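Local coordinates for CurJ (Moorea producens 3L, PDB 5TZ6), which probably catalyses dehydration of a polyketide intermediate, including vinylogous dehydration, in curacin biosynthesis, as the dehydratase domain of a polyketide synthase module, deposited here in an inactivated form, at residues A39-Y44 with V48-S53; Y168-D173 with N237-P242; K203-T208 with Q212-L217. The protein carries 1 engineered substitution. One frame throughout, in Å; residues are numbered along the deposited sequence.

Interaction 1. Residues A39-Y44 with V48-S53. Engineered in segment 39-44: Phe41 (natural residue His). With 7OD ((2E,5R)-5-hydroxy-2-methylhept-2-enoic acid), chain C.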
loop_
_atom_site.group_PDB
_atom_site.type_symbol
_atom_site.label_atom_id
_atom_site.label_comp_id
_atom_site.label_asym_id
_atom_site.label_seq_id
_atom_site.Cartn_x
_atom_site.Cartn_y
_atom_site.Cartn_z
ATOM N N ALA A 39 21.807 -0.369 13.049
ATOM C CA ALA A 39 23.248 -0.515 12.934
ATOM C C ALA A 39 23.906 -0.930 14.245
ATOM O O ALA A 39 25.131 -1.101 14.272
ATOM C CB ALA A 39 23.861 0.794 12.431
ATOM N N ASP A 40 23.138 -1.107 15.319
ATOM C CA ASP A 40 23.693 -1.432 16.626
ATOM C C ASP A 40 23.458 -2.881 17.030
ATOM O O ASP A 40 23.774 -3.254 18.164
ATOM C CB ASP A 40 23.129 -0.493 17.691
ATOM C CG ASP A 40 23.737 0.888 17.618
ATOM O OD1 ASP A 40 24.724 1.048 16.874
ATOM O OD2 ASP A 40 23.253 1.807 18.312
ATOM N N PHE A 41 22.908 -3.703 16.142
ATOM C CA PHE A 41 22.702 -5.121 16.403
ATOM C C PHE A 41 23.476 -5.875 15.325
ATOM O O PHE A 41 22.949 -6.123 14.237
ATOM C CB PHE A 41 21.205 -5.498 16.414
ATOM C CG PHE A 41 20.929 -6.808 17.096
ATOM C CD1 PHE A 41 21.089 -8.010 16.422
ATOM C CD2 PHE A 41 20.558 -6.841 18.429
ATOM C CE1 PHE A 41 20.854 -9.223 17.062
ATOM C CE2 PHE A 41 20.325 -8.047 19.078
ATOM C CZ PHE A 41 20.477 -9.239 18.395
ATOM N N ILE A 42 24.730 -6.213 15.623
ATOM C CA ILE A 42 25.662 -6.786 14.651
ATOM C C ILE A 42 25.918 -8.237 15.037
ATOM O O ILE A 42 26.431 -8.510 16.126
ATOM C CB ILE A 42 26.983 -5.996 14.605
ATOM C CG1 ILE A 42 26.714 -4.500 14.412
ATOM C CG2 ILE A 42 27.928 -6.539 13.534
ATOM C CD1 ILE A 42 25.606 -4.204 13.417
ATOM N N VAL A 43 25.580 -9.167 14.152
ATOM C CA VAL A 43 25.804 -10.593 14.387
ATOM C C VAL A 43 26.784 -11.094 13.335
ATOM O O VAL A 43 26.496 -11.031 12.133
ATOM C CB VAL A 43 24.495 -11.396 14.347
ATOM C CG1 VAL A 43 24.756 -12.847 14.706
ATOM C CG2 VAL A 43 23.472 -10.784 15.293
ATOM N N TYR A 44 27.928 -11.609 13.785
ATOM C CA TYR A 44 28.977 -12.063 12.875
ATOM C C TYR A 44 29.213 -11.053 11.758
ATOM O O TYR A 44 29.371 -11.429 10.591
ATOM C CB TYR A 44 28.651 -13.447 12.292
ATOM C CG TYR A 44 29.006 -14.599 13.211
ATOM C CD1 TYR A 44 28.110 -15.076 14.151
ATOM C CD2 TYR A 44 30.261 -15.205 13.137
ATOM C CE1 TYR A 44 28.447 -16.124 14.994
ATOM C CE2 TYR A 44 30.604 -16.253 13.974
ATOM C CZ TYR A 44 29.693 -16.707 14.900
ATOM O OH TYR A 44 30.024 -17.747 15.737
ATOM N N VAL A 48 21.513 -7.367 11.576
ATOM C CA VAL A 48 20.440 -8.333 11.761
ATOM C C VAL A 48 19.316 -7.668 12.534
ATOM O O VAL A 48 19.557 -6.927 13.494
ATOM C CB VAL A 48 20.930 -9.599 12.494
ATOM C CG1 VAL A 48 19.743 -10.458 12.918
ATOM C CG2 VAL A 48 21.862 -10.400 11.601
ATOM N N VAL A 49 18.080 -7.930 12.111
ATOM C CA VAL A 49 16.891 -7.457 12.796
ATOM C C VAL A 49 16.441 -8.553 13.755
ATOM O O VAL A 49 16.009 -9.622 13.281
ATOM C CB VAL A 49 15.773 -7.100 11.812
ATOM C CG1 VAL A 49 14.534 -6.665 12.571
ATOM C CG2 VAL A 49 16.237 -6.018 10.853
ATOM N N PRO A 50 16.499 -8.353 15.062
ATOM C CA PRO A 50 16.057 -9.391 15.992
ATOM C C PRO A 50 14.538 -9.517 16.023
ATOM O O PRO A 50 13.801 -8.620 15.606
ATOM C CB PRO A 50 16.608 -8.912 17.338
ATOM C CG PRO A 50 16.662 -7.423 17.200
ATOM C CD PRO A 50 17.027 -7.163 15.764
ATOM N N GLY A 51 14.079 -10.664 16.533
ATOM C CA GLY A 51 12.643 -10.905 16.638
ATOM C C GLY A 51 11.918 -9.809 17.402
ATOM O O GLY A 51 10.839 -9.353 16.997
ATOM N N ALA A 52 12.490 -9.388 18.531
ATOM C CA ALA A 52 11.943 -8.295 19.328
ATOM C C ALA A 52 11.505 -7.143 18.432
ATOM O O ALA A 52 10.452 -6.532 18.650
ATOM C CB ALA A 52 12.976 -7.812 20.349
ATOM N N SER A 53 12.300 -6.855 17.405
ATOM C CA SER A 53 11.942 -5.788 16.483
ATOM C C SER A 53 10.613 -6.083 15.810
ATOM O O SER A 53 9.743 -5.211 15.725
ATOM C CB SER A 53 13.037 -5.605 15.437
ATOM O OG SER A 53 12.610 -4.707 14.426
HETATM O OAB 7OD C . 21.001 -13.773 16.962
HETATM C CAA 7OD C . 19.829 -13.556 16.594
HETATM O OAI 7OD C . 19.483 -13.833 15.423
HETATM C CAC 7OD C . 18.817 -12.955 17.576
HETATM C CAK 7OD C . 17.375 -12.690 17.115
HETATM C CAD 7OD C . 19.239 -12.616 19.016
HETATM C CAE 7OD C . 18.187 -12.016 19.964
HETATM C CAF 7OD C . 18.620 -11.837 21.440
HETATM O OAH 7OD C . 18.873 -10.450 21.684
HETATM C CAG 7OD C . 19.866 -12.639 21.832
HETATM C CAJ 7OD C . 19.946 -12.677 23.360
#
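Phe41 and Val48 face each other across the tight beta hairpin of strands 41-43 and 46-49, in the N-terminal hot-dog half of the dehydratase. The backbone supplies one hydrogen bond between the two segments: Val48 N donates to Phe41 O over 3.3 Å, with an almost straight N-H...O angle of 168°. Pro50 takes the N-cap position of helix 51-65. Apolar contacts add to this bond. Val43 CB rests on Val48 CG2 at 3.9 Å, and both valines also touch Leu306. Phe41 is an engineered residue, histidine in the natural sequence; the substitution gives the inactive form, and Phe41 lines the ligand pocket with Pro50 and Gly51. With its CG anti to the backbone N (chi1 -162°), its ring swings over toward Pro50. A CH-pi contact follows: Pro50 CG sits over the ring centre of Phe41, 4.1 Å from the centroid and only 10° off the normal. The ring also meets Phe182 edge-to-face and packs on Asp219 of helix 215-223, whose OD1 is hydrogen-bonded to the ligand. The ligand reaches both partners of the CH-pi pair: Pro50 CA approaches its methyl CAK at 3.7 Å, and Phe41 CZ, at the ring edge, meets its CAD at 3.6 Å.

Interaction 2. Residues Y168-D173 with N237-P242. With 7OD ((2E,5R)-5-hydroxy-2-methylhept-2-enoic acid), chain C.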
loop_
_atom_site.group_PDB
_atom_site.type_symbol
_atom_site.label_atom_id
_atom_site.label_comp_id
_atom_site.label_asym_id
_atom_site.label_seq_id
_atom_site.Cartn_x
_atom_site.Cartn_y
_atom_site.Cartn_z
ATOM N N TYR A 168 26.548 -7.972 28.477
ATOM C CA TYR A 168 26.953 -7.564 27.140
ATOM C C TYR A 168 28.185 -8.337 26.714
ATOM O O TYR A 168 28.266 -8.825 25.578
ATOM C CB TYR A 168 27.218 -6.062 27.114
ATOM C CG TYR A 168 26.009 -5.231 27.494
ATOM C CD1 TYR A 168 24.772 -5.468 26.921
ATOM C CD2 TYR A 168 26.108 -4.223 28.452
ATOM C CE1 TYR A 168 23.667 -4.716 27.274
ATOM C CE2 TYR A 168 25.016 -3.467 28.814
ATOM C CZ TYR A 168 23.794 -3.715 28.221
ATOM O OH TYR A 168 22.699 -2.961 28.578
ATOM N N GLN A 169 29.082 -8.586 27.663
ATOM C CA GLN A 169 30.264 -9.377 27.363
ATOM C C GLN A 169 29.867 -10.788 26.969
ATOM O O GLN A 169 30.384 -11.330 25.980
ATOM C CB GLN A 169 31.204 -9.398 28.564
ATOM C CG GLN A 169 32.485 -10.162 28.307
ATOM C CD GLN A 169 33.377 -9.445 27.311
ATOM O OE1 GLN A 169 33.771 -8.304 27.537
ATOM N NE2 GLN A 169 33.703 -10.112 26.209
ATOM N N HIS A 170 28.934 -11.395 27.719
ATOM C CA HIS A 170 28.476 -12.729 27.348
ATOM C C HIS A 170 28.036 -12.756 25.892
ATOM O O HIS A 170 28.325 -13.712 25.164
ATOM C CB HIS A 170 27.335 -13.185 28.264
ATOM C CG HIS A 170 26.709 -14.483 27.845
ATOM N ND1 HIS A 170 27.044 -15.692 28.415
ATOM C CD2 HIS A 170 25.759 -14.757 26.918
ATOM C CE1 HIS A 170 26.330 -16.655 27.857
ATOM N NE2 HIS A 170 25.546 -16.115 26.942
ATOM N N LEU A 171 27.370 -11.694 25.440
ATOM C CA LEU A 171 26.912 -11.680 24.058
ATOM C C LEU A 171 28.063 -11.378 23.112
ATOM O O LEU A 171 28.171 -11.993 22.044
ATOM C CB LEU A 171 25.778 -10.663 23.893
ATOM C CG LEU A 171 24.453 -11.046 24.563
ATOM C CD1 LEU A 171 23.467 -9.901 24.472
ATOM C CD2 LEU A 171 23.855 -12.309 23.937
ATOM N N TRP A 172 28.946 -10.454 23.509
ATOM C CA TRP A 172 30.084 -10.102 22.668
ATOM C C TRP A 172 30.899 -11.333 22.300
ATOM O O TRP A 172 31.362 -11.468 21.161
ATOM C CB TRP A 172 30.949 -9.063 23.382
ATOM C CG TRP A 172 31.825 -8.277 22.460
ATOM C CD1 TRP A 172 33.090 -8.597 22.051
ATOM C CD2 TRP A 172 31.487 -7.054 21.794
ATOM N NE1 TRP A 172 33.568 -7.631 21.196
ATOM C CE2 TRP A 172 32.600 -6.679 21.016
ATOM C CE3 TRP A 172 30.354 -6.232 21.791
ATOM C CZ2 TRP A 172 32.613 -5.523 20.243
ATOM C CZ3 TRP A 172 30.369 -5.086 21.021
ATOM C CH2 TRP A 172 31.492 -4.742 20.256
ATOM N N ASP A 173 31.057 -12.259 23.246
ATOM C CA ASP A 173 31.853 -13.452 22.993
ATOM C C ASP A 173 31.216 -14.351 21.940
ATOM O O ASP A 173 31.930 -15.052 21.217
ATOM C CB ASP A 173 32.059 -14.212 24.300
ATOM C CG ASP A 173 32.850 -13.408 25.318
ATOM O OD1 ASP A 173 33.680 -12.569 24.908
ATOM O OD2 ASP A 173 32.636 -13.615 26.531
ATOM N N ASN A 237 30.440 -21.097 21.530
ATOM C CA ASN A 237 29.893 -20.492 20.320
ATOM C C ASN A 237 28.395 -20.232 20.418
ATOM O O ASN A 237 27.861 -19.463 19.608
ATOM C CB ASN A 237 30.165 -21.365 19.095
ATOM C CG ASN A 237 31.603 -21.291 18.638
ATOM O OD1 ASN A 237 32.320 -20.360 18.992
ATOM N ND2 ASN A 237 32.029 -22.261 17.832
ATOM N N GLU A 238 27.707 -20.857 21.372
ATOM C CA GLU A 238 26.252 -20.874 21.423
ATOM C C GLU A 238 25.722 -20.001 22.551
ATOM O O GLU A 238 26.350 -19.859 23.604
ATOM C CB GLU A 238 25.742 -22.298 21.658
ATOM C CG GLU A 238 25.896 -23.254 20.498
ATOM C CD GLU A 238 25.581 -24.689 20.899
ATOM O OE1 GLU A 238 25.385 -25.532 20.001
ATOM O OE2 GLU A 238 25.528 -24.971 22.117
ATOM N N THR A 239 24.541 -19.436 22.325
ATOM C CA THR A 239 23.776 -18.778 23.371
ATOM C C THR A 239 22.303 -19.085 23.149
ATOM O O THR A 239 21.913 -19.616 22.105
ATOM C CB THR A 239 24.029 -17.262 23.381
ATOM O OG1 THR A 239 23.406 -16.678 24.532
ATOM C CG2 THR A 239 23.491 -16.616 22.108
ATOM N N PHE A 240 21.475 -18.746 24.138
ATOM C CA PHE A 240 20.034 -18.934 24.009
ATOM C C PHE A 240 19.470 -17.814 23.141
ATOM O O PHE A 240 19.594 -16.637 23.485
ATOM C CB PHE A 240 19.359 -18.954 25.382
ATOM C CG PHE A 240 19.688 -20.175 26.206
ATOM C CD1 PHE A 240 19.069 -21.389 25.951
ATOM C CD2 PHE A 240 20.618 -20.110 27.235
ATOM C CE1 PHE A 240 19.371 -22.518 26.701
ATOM C CE2 PHE A 240 20.927 -21.235 27.988
ATOM C CZ PHE A 240 20.300 -22.442 27.719
ATOM N N VAL A 241 18.856 -18.178 22.022
ATOM C CA VAL A 241 18.266 -17.200 21.112
ATOM C C VAL A 241 16.745 -17.264 21.219
ATOM O O VAL A 241 16.178 -18.358 21.359
ATOM C CB VAL A 241 18.738 -17.421 19.669
ATOM C CG1 VAL A 241 18.201 -16.319 18.766
ATOM C CG2 VAL A 241 20.255 -17.450 19.628
ATOM N N PRO A 242 16.052 -16.127 21.212
ATOM C CA PRO A 242 14.588 -16.160 21.313
ATOM C C PRO A 242 13.992 -17.008 20.204
ATOM O O PRO A 242 14.294 -16.824 19.022
ATOM C CB PRO A 242 14.193 -14.688 21.178
ATOM C CG PRO A 242 15.376 -13.948 21.726
ATOM C CD PRO A 242 16.589 -14.759 21.332
HETATM O OAB 7OD C . 21.001 -13.773 16.962
HETATM C CAA 7OD C . 19.829 -13.556 16.594
HETATM O OAI 7OD C . 19.483 -13.833 15.423
HETATM C CAC 7OD C . 18.817 -12.955 17.576
HETATM C CAK 7OD C . 17.375 -12.690 17.115
HETATM C CAD 7OD C . 19.239 -12.616 19.016
HETATM C CAE 7OD C . 18.187 -12.016 19.964
HETATM C CAF 7OD C . 18.620 -11.837 21.440
HETATM O OAH 7OD C . 18.873 -10.450 21.684
HETATM C CAG 7OD C . 19.866 -12.639 21.832
HETATM C CAJ 7OD C . 19.946 -12.677 23.360
#
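The imidazole of His170 meets Thr239 with its edge, the threonine OG1 lying in the ring plane, where helix 164-173 passes the start of strand 239-250 in the C-terminal hot-dog half. His170 NE2 and Thr239 OG1 are hydrogen-bonded at 3.3 Å with an angle of 150°, and either could be the donor. The ring gets there because His170 CG is anti to the backbone N (chi1 173°), which swings the imidazole off the helix toward the strand. Thr239 OG1 is likewise anti to its own N and turned to the helix. Ile226 of a nearby loop touches both His170 and Thr239, and Arg174 adds a polar tie between the elements, its NE bonding Glu238 O and its NH1 His170 O. The helix and the strand end both line the ligand pocket. Pro242 lays its ring carbons along the chain of the ligand, with CD 3.5 Å from CAE, while Val241 CG1 comes within 3.6 Å of CAC. From the helix, Leu171 CD2 meets the terminal methyl CAJ of the ligand at 4.0 Å.

Interaction 3. Residues K203-T208 with Q212-L217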
loop_
_atom_site.group_PDB
_atom_site.type_symbol
_atom_site.label_atom_id
_atom_site.label_comp_id
_atom_site.label_asym_id
_atom_site.label_seq_id
_atom_site.Cartn_x
_atom_site.Cartn_y
_atom_site.Cartn_z
ATOM N N LYS A 203 21.083 7.133 25.346
ATOM C CA LYS A 203 21.205 8.521 24.927
ATOM C C LYS A 203 21.117 8.687 23.413
ATOM O O LYS A 203 20.861 9.795 22.935
ATOM C CB LYS A 203 22.508 9.086 25.494
ATOM C CG LYS A 203 22.421 9.279 27.007
ATOM C CD LYS A 203 23.776 9.255 27.692
ATOM C CE LYS A 203 24.151 7.818 28.051
ATOM N NZ LYS A 203 25.503 7.676 28.655
ATOM N N THR A 204 21.317 7.617 22.650
ATOM C CA THR A 204 21.253 7.678 21.196
ATOM C C THR A 204 19.835 7.528 20.639
ATOM O O THR A 204 19.638 7.730 19.436
ATOM C CB THR A 204 22.179 6.618 20.585
ATOM O OG1 THR A 204 22.089 5.397 21.332
ATOM C CG2 THR A 204 23.617 7.107 20.587
ATOM N N ILE A 205 18.855 7.169 21.468
ATOM C CA ILE A 205 17.461 7.029 21.052
ATOM C C ILE A 205 16.716 8.297 21.442
ATOM O O ILE A 205 16.843 8.771 22.578
ATOM C CB ILE A 205 16.803 5.798 21.693
ATOM C CG1 ILE A 205 17.490 4.518 21.225
ATOM C CG2 ILE A 205 15.324 5.762 21.361
ATOM C CD1 ILE A 205 16.901 3.272 21.823
ATOM N N LEU A 206 15.938 8.856 20.512
ATOM C CA LEU A 206 15.220 10.091 20.803
ATOM C C LEU A 206 13.738 10.103 20.459
ATOM O O LEU A 206 13.051 11.046 20.866
ATOM C CB LEU A 206 15.881 11.268 20.071
ATOM C CG LEU A 206 17.353 11.499 20.400
ATOM C CD1 LEU A 206 17.848 12.746 19.693
ATOM C CD2 LEU A 206 17.555 11.601 21.903
ATOM N N ASN A 207 13.214 9.108 19.743
ATOM C CA ASN A 207 11.841 9.168 19.256
ATOM C C ASN A 207 10.918 8.170 19.952
ATOM O O ASN A 207 9.860 7.834 19.408
ATOM C CB ASN A 207 11.790 8.962 17.741
ATOM C CG ASN A 207 12.430 7.663 17.303
ATOM O OD1 ASN A 207 13.049 6.960 18.102
ATOM N ND2 ASN A 207 12.281 7.334 16.024
ATOM N N THR A 208 11.290 7.689 21.141
ATOM C CA THR A 208 10.496 6.663 21.814
ATOM C C THR A 208 9.039 7.072 22.009
ATOM O O THR A 208 8.223 6.225 22.399
ATOM C CB THR A 208 11.111 6.315 23.174
ATOM O OG1 THR A 208 11.526 7.512 23.839
ATOM C CG2 THR A 208 12.319 5.403 22.996
ATOM N N GLN A 212 5.131 2.413 20.370
ATOM C CA GLN A 212 4.530 1.727 21.509
ATOM C C GLN A 212 5.616 1.175 22.430
ATOM O O GLN A 212 5.692 1.534 23.610
ATOM C CB GLN A 212 3.598 0.606 21.034
ATOM C CG GLN A 212 2.255 1.070 20.484
ATOM C CD GLN A 212 2.387 1.983 19.284
ATOM O OE1 GLN A 212 3.011 1.626 18.288
ATOM N NE2 GLN A 212 1.792 3.169 19.371
ATOM N N LEU A 213 6.455 0.288 21.899
ATOM C CA LEU A 213 7.648 -0.202 22.581
ATOM C C LEU A 213 8.780 -0.235 21.572
ATOM O O LEU A 213 8.702 -0.960 20.576
ATOM C CB LEU A 213 7.442 -1.594 23.184
ATOM C CG LEU A 213 6.576 -1.735 24.429
ATOM C CD1 LEU A 213 6.643 -3.164 24.931
ATOM C CD2 LEU A 213 7.027 -0.761 25.507
ATOM N N HIS A 214 9.818 0.551 21.825
ATOM C CA HIS A 214 10.940 0.618 20.908
ATOM C C HIS A 214 11.532 -0.775 20.705
ATOM O O HIS A 214 11.626 -1.557 21.660
ATOM C CB HIS A 214 12.008 1.572 21.443
ATOM C CG HIS A 214 12.956 2.068 20.395
ATOM N ND1 HIS A 214 14.035 1.329 19.959
ATOM C CD2 HIS A 214 12.991 3.231 19.701
ATOM C CE1 HIS A 214 14.691 2.014 19.038
ATOM N NE2 HIS A 214 14.079 3.173 18.864
ATOM N N PRO A 215 11.894 -1.139 19.477
ATOM C CA PRO A 215 12.508 -2.462 19.274
ATOM C C PRO A 215 13.618 -2.754 20.271
ATOM O O PRO A 215 13.680 -3.871 20.807
ATOM C CB PRO A 215 13.027 -2.391 17.833
ATOM C CG PRO A 215 12.203 -1.330 17.164
ATOM C CD PRO A 215 11.768 -0.364 18.232
ATOM N N THR A 216 14.478 -1.769 20.561
ATOM C CA THR A 216 15.612 -2.008 21.450
ATOM C C THR A 216 15.168 -2.265 22.882
ATOM O O THR A 216 15.860 -2.971 23.626
ATOM C CB THR A 216 16.591 -0.829 21.408
ATOM O OG1 THR A 216 15.932 0.380 21.812
ATOM C CG2 THR A 216 17.161 -0.653 20.007
ATOM N N LEU A 217 14.026 -1.711 23.294
ATOM C CA LEU A 217 13.522 -1.996 24.636
ATOM C C LEU A 217 13.030 -3.437 24.743
ATOM O O LEU A 217 13.349 -4.144 25.711
ATOM C CB LEU A 217 12.406 -1.010 24.984
ATOM C CG LEU A 217 11.685 -1.239 26.309
ATOM C CD1 LEU A 217 12.679 -1.260 27.463
ATOM C CD2 LEU A 217 10.628 -0.167 26.517
#
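With a first torsion of -160°, His214 extends its imidazole toward the 203-208 loop, and Ile205 (chi1 -63°) sends both its branches back to meet it from the opposite direction. Ile205 CD1 lies over one face of the His214 ring, a CH-pi contact at 4.0 Å from the centroid and 19° off the normal. The second branch, CG2, adds a contact of 3.8 Å to His214 NE2. Pro215 CD sits on the other face, offset toward the rim, so the ring is sandwiched between two aliphatic groups. Thr208 CG2 meets His214 CD2 at 4.0 Å, its side chain running about perpendicular to that of the histidine. Asn207, poorly ordered, places OD1 near the ring plane 4.0 Å from His214 NE2. The motif is a side-chain N-cap: His214 directly precedes helix 215-223, and Thr216 N donates to His214 ND1 at 3.2 Å, close to the ring plane. Thr216 OG1, hydrogen-bonded to Trp184 NE1, also meets Ile205 CD1 tip to tip, 3.1 Å away, and Phe37 meets the His214 ring edge-to-face. An alanine here would remove the imidazole and is likely to leave Thr216 N without its cap and Ile205 facing a gap. Because ND1 accepts a hydrogen bond from the helix start, the neutral imidazole probably carries its proton on NE2, the nitrogen that faces the 203-208 loop.

How the interactions relate
Along the chain, interaction 1 comes first, in the N-terminal hot-dog half, and interaction 3 is nested in the loop that interaction 2 closes in the C-terminal half. Interactions 1 and 2 have centres about 13 Å apart and do not touch directly, but the ligand bridges them, so its pocket lies between the two halves. Interactions 1 and 3, with centres about 14 Å apart, meet where helix 51-65 packs on the start of helix 215-223: Ser53 CA lies 3.8 Å from Pro215 CB. Interactions 2 and 3 have centres about 22 Å apart. Helix 215-223, capped in interaction 3 with the Thr216 side chain about 10 Å from the ligand, carries Asp219 to the pocket.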